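Long-range contact in 3-HSA hydroxylase, oxygenase (Rhodococcus sp., PDB 2RFQ), which hydroxylates the steroid-derived phenol 3-HSA to the catechol 3,4-DHSA during cholesterol breakdown, using reduced FMN and molecular oxygen: residues Trp94-Asp106 against His205-Pro219. Sequence-based numbering, arbitrary orientation. Where two conformers were deposited one is given.
Sequences WHLALFSQQAQED and HRVLSFKAMSNLTAP
The turn joining helices 80-96 and 101-108 runs past the residues around strand 207-209 and, on an adjacent side, meets the loop at 218-219, with Ser100 and Pro219 5.0 Å apart, CA to CA. Ser100, N-cap of helix 101-108, gives its OG proton to His205 O (2.8 Å) while OG accepts from Ala103 N; a water also links Ser100 N to His205 O. The His205 ring lies between Gln102, whose amide stacks on one face with planes 10° apart, and Arg206 CG on the other. Its NE2 meets Asp106 OD2 on the syn side (2.7 Å), and Arg206 NE reaches the same oxygen from above the carboxylate plane (2.8 Å), a salt bridge likely to keep Asp106 ionised. Replacing His205 by alanine would probably cost Asp106 OD2 one of its two strong donors and leave the Gln102 amide free to turn. Farther along, Leu208 CB sits over the centre of the Phe99 ring, a CH-pi contact. With CG anti to the backbone N (chi1 178°), Leu208 also sends CD2 to Leu98 CB. In selenomethionine Met213 the bend at chi3 (50°) brings CE against Leu98 CD1 (3.7 Å), while SE lies oblique to the His95 ring, nearest NE2. His95 hydrogen-bonds through ND1 to Tyr120, a probable FMN-site residue. The contact thus fastens the helical N-terminal domain of this acyl-CoA dehydrogenase-like fold to the beta domain, where strand 207-209 pairs antiparallel with strand 162-172 and Phe99 packs on Val152 of strand 150-159.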
loop_
_atom_site.group_PDB
_atom_site.type_symbol
_atom_site.label_atom_id
_atom_site.label_comp_id
_atom_site.label_asym_id
_atom_site.label_seq_id
_atom_site.Cartn_x
_atom_site.Cartn_y
_atom_site.Cartn_z
ATOM N N TRP A 94 7.105 -1.535 37.304
ATOM C CA TRP A 94 7.039 -0.088 37.173
ATOM C C TRP A 94 5.701 0.410 37.761
ATOM O O TRP A 94 5.658 1.355 38.553
ATOM C CB TRP A 94 7.165 0.306 35.680
ATOM C CG TRP A 94 7.077 1.795 35.399
ATOM C CD1 TRP A 94 8.126 2.675 35.275
ATOM C CD2 TRP A 94 5.879 2.567 35.199
ATOM N NE1 TRP A 94 7.650 3.959 35.038
ATOM C CE2 TRP A 94 6.280 3.912 34.968
ATOM C CE3 TRP A 94 4.512 2.254 35.177
ATOM C CZ2 TRP A 94 5.370 4.933 34.731
ATOM C CZ3 TRP A 94 3.585 3.308 34.948
ATOM C CH2 TRP A 94 4.031 4.613 34.736
ATOM N N HIS A 95 4.606 -0.225 37.363
ATOM C CA HIS A 95 3.276 0.196 37.837
ATOM C C HIS A 95 3.181 0.102 39.363
ATOM O O HIS A 95 2.695 1.035 40.021
ATOM C CB HIS A 95 2.176 -0.659 37.174
ATOM C CG HIS A 95 0.784 -0.128 37.384
ATOM N ND1 HIS A 95 -0.334 -0.822 36.978
ATOM C CD2 HIS A 95 0.331 1.026 37.941
ATOM C CE1 HIS A 95 -1.422 -0.126 37.276
ATOM N NE2 HIS A 95 -1.047 1.009 37.845
ATOM N N LEU A 96 3.690 -0.988 39.942
ATOM C CA LEU A 96 3.597 -1.144 41.392
ATOM C C LEU A 96 4.371 -0.066 42.158
ATOM O O LEU A 96 4.007 0.278 43.276
ATOM C CB LEU A 96 4.050 -2.539 41.828
ATOM C CG LEU A 96 3.755 -2.893 43.291
ATOM C CD1 LEU A 96 2.267 -2.859 43.603
ATOM C CD2 LEU A 96 4.356 -4.260 43.679
ATOM N N ALA A 97 5.442 0.456 41.563
ATOM C CA ALA A 97 6.226 1.542 42.163
ATOM C C ALA A 97 5.382 2.782 42.448
ATOM O O ALA A 97 5.784 3.626 43.242
ATOM C CB ALA A 97 7.373 1.917 41.241
ATOM N N LEU A 98 4.238 2.890 41.757
ATOM C CA LEU A 98 3.353 4.040 41.886
ATOM C C LEU A 98 2.307 3.835 42.978
ATOM O O LEU A 98 1.737 4.813 43.475
ATOM C CB LEU A 98 2.672 4.377 40.549
ATOM C CG LEU A 98 3.575 4.597 39.323
ATOM C CD1 LEU A 98 2.736 4.731 38.049
ATOM C CD2 LEU A 98 4.405 5.833 39.524
ATOM N N PHE A 99 2.066 2.579 43.365
ATOM C CA PHE A 99 1.136 2.289 44.452
ATOM C C PHE A 99 1.748 2.757 45.777
ATOM O O PHE A 99 2.948 3.066 45.862
ATOM C CB PHE A 99 0.820 0.787 44.564
ATOM C CG PHE A 99 -0.200 0.277 43.563
ATOM C CD1 PHE A 99 -1.457 -0.179 43.987
ATOM C CD2 PHE A 99 0.127 0.180 42.204
ATOM C CE1 PHE A 99 -2.387 -0.714 43.052
ATOM C CE2 PHE A 99 -0.798 -0.339 41.273
ATOM C CZ PHE A 99 -2.044 -0.798 41.696
ATOM N N SER A 100 0.919 2.775 46.813
ATOM C CA SER A 100 1.381 3.138 48.152
ATOM C C SER A 100 2.571 2.272 48.567
ATOM O O SER A 100 2.698 1.097 48.144
ATOM C CB SER A 100 0.237 2.959 49.158
ATOM O OG SER A 100 -0.049 1.574 49.323
ATOM N N GLN A 101 3.419 2.839 49.428
ATOM C CA GLN A 101 4.525 2.098 49.997
ATOM C C GLN A 101 4.025 0.808 50.651
ATOM O O GLN A 101 4.678 -0.243 50.566
ATOM C CB GLN A 101 5.258 2.965 51.032
ATOM C CG GLN A 101 6.380 2.247 51.753
ATOM C CD GLN A 101 7.602 2.013 50.881
ATOM O OE1 GLN A 101 7.867 2.764 49.938
ATOM N NE2 GLN A 101 8.362 0.958 51.202
ATOM N N GLN A 102 2.857 0.878 51.289
ATOM C CA GLN A 102 2.320 -0.283 51.999
ATOM C C GLN A 102 1.981 -1.397 51.025
ATOM O O GLN A 102 2.242 -2.564 51.302
ATOM C CB GLN A 102 1.090 0.112 52.816
ATOM C CG GLN A 102 0.542 -0.999 53.692
ATOM C CD GLN A 102 -0.733 -0.558 54.434
ATOM O OE1 GLN A 102 -1.066 0.641 54.485
ATOM N NE2 GLN A 102 -1.445 -1.519 55.018
ATOM N N ALA A 103 1.413 -1.034 49.873
ATOM C CA ALA A 103 1.103 -2.030 48.832
ATOM C C ALA A 103 2.386 -2.702 48.310
ATOM O O ALA A 103 2.445 -3.924 48.144
ATOM C CB ALA A 103 0.345 -1.379 47.682
ATOM N N GLN A 104 3.429 -1.908 48.087
ATOM C CA GLN A 104 4.721 -2.481 47.652
ATOM C C GLN A 104 5.299 -3.417 48.708
ATOM O O GLN A 104 5.832 -4.464 48.380
ATOM C CB GLN A 104 5.728 -1.379 47.360
ATOM C CG GLN A 104 5.334 -0.466 46.217
ATOM C CD GLN A 104 6.200 0.774 46.182
ATOM O OE1 GLN A 104 7.427 0.677 46.124
ATOM N NE2 GLN A 104 5.565 1.945 46.273
ATOM N N GLU A 105 5.185 -3.032 49.980
ATOM C CA GLU A 105 5.610 -3.889 51.075
ATOM C C GLU A 105 4.789 -5.196 51.092
ATOM O O GLU A 105 5.339 -6.284 51.285
ATOM C CB GLU A 105 5.503 -3.143 52.414
ATOM C CG GLU A 105 5.811 -4.019 53.639
ATOM C CD GLU A 105 7.294 -4.331 53.828
ATOM O OE1 GLU A 105 8.155 -3.549 53.357
ATOM O OE2 GLU A 105 7.600 -5.367 54.474
ATOM N N ASP A 106 3.476 -5.097 50.872
ATOM C CA ASP A 106 2.633 -6.302 50.773
ATOM C C ASP A 106 3.152 -7.306 49.753
ATOM O O ASP A 106 3.179 -8.508 50.012
ATOM C CB ASP A 106 1.184 -5.936 50.438
ATOM C CG ASP A 106 0.462 -5.232 51.575
ATOM O OD1 ASP A 106 0.949 -5.226 52.719
ATOM O OD2 ASP A 106 -0.620 -4.685 51.303
ATOM N N HIS A 205 -5.396 0.939 50.359
ATOM C CA HIS A 205 -3.977 1.131 50.012
ATOM C C HIS A 205 -3.528 0.308 48.806
ATOM O O HIS A 205 -2.473 0.571 48.243
ATOM C CB HIS A 205 -3.062 0.900 51.231
ATOM C CG HIS A 205 -2.881 -0.540 51.598
ATOM N ND1 HIS A 205 -3.754 -1.218 52.426
ATOM C CD2 HIS A 205 -1.913 -1.427 51.269
ATOM C CE1 HIS A 205 -3.337 -2.462 52.578
ATOM N NE2 HIS A 205 -2.219 -2.613 51.889
ATOM N N ARG A 206 -4.340 -0.672 48.429
ATOM C CA ARG A 206 -4.032 -1.547 47.293
ATOM C C ARG A 206 -4.799 -1.154 46.018
ATOM O O ARG A 206 -4.927 -1.950 45.082
ATOM C CB ARG A 206 -4.332 -2.998 47.670
ATOM C CG ARG A 206 -3.353 -3.573 48.683
ATOM C CD ARG A 206 -3.566 -5.074 48.766
ATOM N NE ARG A 206 -2.873 -5.662 49.913
ATOM C CZ ARG A 206 -3.232 -6.818 50.464
ATOM N NH1 ARG A 206 -4.274 -7.495 49.980
ATOM N NH2 ARG A 206 -2.558 -7.301 51.503
ATOM N N VAL A 207 -5.275 0.088 45.962
ATOM C CA VAL A 207 -5.998 0.565 44.780
ATOM C C VAL A 207 -5.403 1.885 44.298
ATOM O O VAL A 207 -5.153 2.784 45.099
ATOM C CB VAL A 207 -7.512 0.718 45.088
ATOM C CG1 VAL A 207 -8.264 1.250 43.863
ATOM C CG2 VAL A 207 -8.071 -0.616 45.524
ATOM N N LEU A 208 -5.149 1.987 42.990
ATOM C CA LEU A 208 -4.499 3.184 42.452
ATOM C C LEU A 208 -5.248 3.734 41.252
ATOM O O LEU A 208 -5.466 3.020 40.277
ATOM C CB LEU A 208 -3.062 2.869 42.031
ATOM C CG LEU A 208 -2.256 4.023 41.409
ATOM C CD1 LEU A 208 -2.069 5.194 42.364
ATOM C CD2 LEU A 208 -0.891 3.513 40.959
ATOM N N SER A 209 -5.621 5.012 41.322
ATOM C CA SER A 209 -6.341 5.643 40.232
ATOM C C SER A 209 -5.390 6.037 39.090
ATOM O O SER A 209 -4.327 6.583 39.332
ATOM C CB SER A 209 -7.040 6.906 40.749
ATOM O OG SER A 209 -7.547 7.640 39.646
ATOM N N PHE A 210 -5.774 5.763 37.852
ATOM C CA PHE A 210 -4.991 6.266 36.724
ATOM C C PHE A 210 -4.935 7.804 36.670
ATOM O O PHE A 210 -3.936 8.370 36.207
ATOM C CB PHE A 210 -5.509 5.695 35.419
ATOM C CG PHE A 210 -5.180 4.250 35.240
ATOM C CD1 PHE A 210 -3.906 3.855 34.821
ATOM C CD2 PHE A 210 -6.127 3.280 35.537
ATOM C CE1 PHE A 210 -3.596 2.498 34.650
ATOM C CE2 PHE A 210 -5.826 1.919 35.378
ATOM C CZ PHE A 210 -4.559 1.538 34.932
ATOM N N LYS A 211 -5.983 8.479 37.152
ATOM C CA LYS A 211 -5.965 9.951 37.236
ATOM C C LYS A 211 -4.885 10.455 38.193
ATOM O O LYS A 211 -4.211 11.444 37.901
ATOM C CB LYS A 211 -7.353 10.497 37.632
ATOM C CG LYS A 211 -7.522 12.011 37.444
ATOM C CD LYS A 211 -7.276 12.411 35.978
ATOM C CE LYS A 211 -7.713 13.846 35.685
ATOM N NZ LYS A 211 -7.158 14.315 34.370
ATOM N N ALA A 212 -4.719 9.777 39.332
ATOM C CA ALA A 212 -3.669 10.116 40.307
ATOM C C ALA A 212 -2.304 9.952 39.666
ATOM O O ALA A 212 -1.391 10.744 39.902
ATOM C CB ALA A 212 -3.765 9.237 41.535
HETATM N N MSE A 213 -2.163 8.907 38.861
HETATM C CA MSE A 213 -0.917 8.697 38.149
HETATM C C MSE A 213 -0.634 9.859 37.210
HETATM O O MSE A 213 0.461 10.442 37.247
HETATM C CB MSE A 213 -0.949 7.372 37.393
HETATM C CG MSE A 213 -0.829 6.192 38.319
HETATM SE SE MSE A 213 -1.281 4.514 37.409
HETATM C CE MSE A 213 -0.148 4.708 35.780
ATOM N N SER A 214 -1.627 10.221 36.402
ATOM C CA SER A 214 -1.473 11.285 35.407
ATOM C C SER A 214 -1.257 12.649 36.066
ATOM O O SER A 214 -0.610 13.529 35.501
ATOM C CB SER A 214 -2.679 11.315 34.471
ATOM O OG SER A 214 -2.862 10.051 33.870
ATOM N N ASN A 215 -1.799 12.808 37.276
ATOM C CA ASN A 215 -1.639 14.040 38.064
ATOM C C ASN A 215 -0.301 14.125 38.810
ATOM O O ASN A 215 -0.061 15.083 39.552
ATOM C CB ASN A 215 -2.778 14.172 39.091
ATOM C CG ASN A 215 -4.102 14.598 38.463
ATOM O OD1 ASN A 215 -4.153 15.067 37.322
ATOM N ND2 ASN A 215 -5.185 14.424 39.214
ATOM N N LEU A 216 0.550 13.111 38.632
ATOM C CA LEU A 216 1.801 12.993 39.396
ATOM C C LEU A 216 1.593 13.013 40.910
ATOM O O LEU A 216 2.484 13.422 41.681
ATOM C CB LEU A 216 2.838 14.038 38.941
ATOM C CG LEU A 216 3.306 13.859 37.490
ATOM C CD1 LEU A 216 3.842 15.158 36.879
ATOM C CD2 LEU A 216 4.344 12.730 37.390
ATOM N N THR A 217 0.420 12.545 41.338
ATOM C CA THR A 217 0.112 12.401 42.754
ATOM C C THR A 217 0.052 10.941 43.241
ATOM O O THR A 217 -0.345 10.706 44.384
ATOM C CB THR A 217 -1.210 13.111 43.170
ATOM O OG1 THR A 217 -2.333 12.507 42.513
ATOM C CG2 THR A 217 -1.157 14.612 42.866
ATOM N N ALA A 218 0.468 9.981 42.413
ATOM C CA ALA A 218 0.489 8.582 42.865
ATOM C C ALA A 218 1.348 8.505 44.121
ATOM O O ALA A 218 2.420 9.128 44.164
ATOM C CB ALA A 218 1.022 7.643 41.780
ATOM N N PRO A 219 0.875 7.778 45.155
ATOM C CA PRO A 219 1.558 7.807 46.455
ATOM C C PRO A 219 2.965 7.206 46.460
ATOM O O PRO A 219 3.777 7.572 47.318
ATOM C CB PRO A 219 0.624 6.995 47.378
ATOM C CG PRO A 219 -0.175 6.148 46.470
ATOM C CD PRO A 219 -0.338 6.943 45.197
HETATM O O HOH W 1 -3.766 2.206 38.164
HETATM O O HOH W 2 -1.861 2.547 46.303
#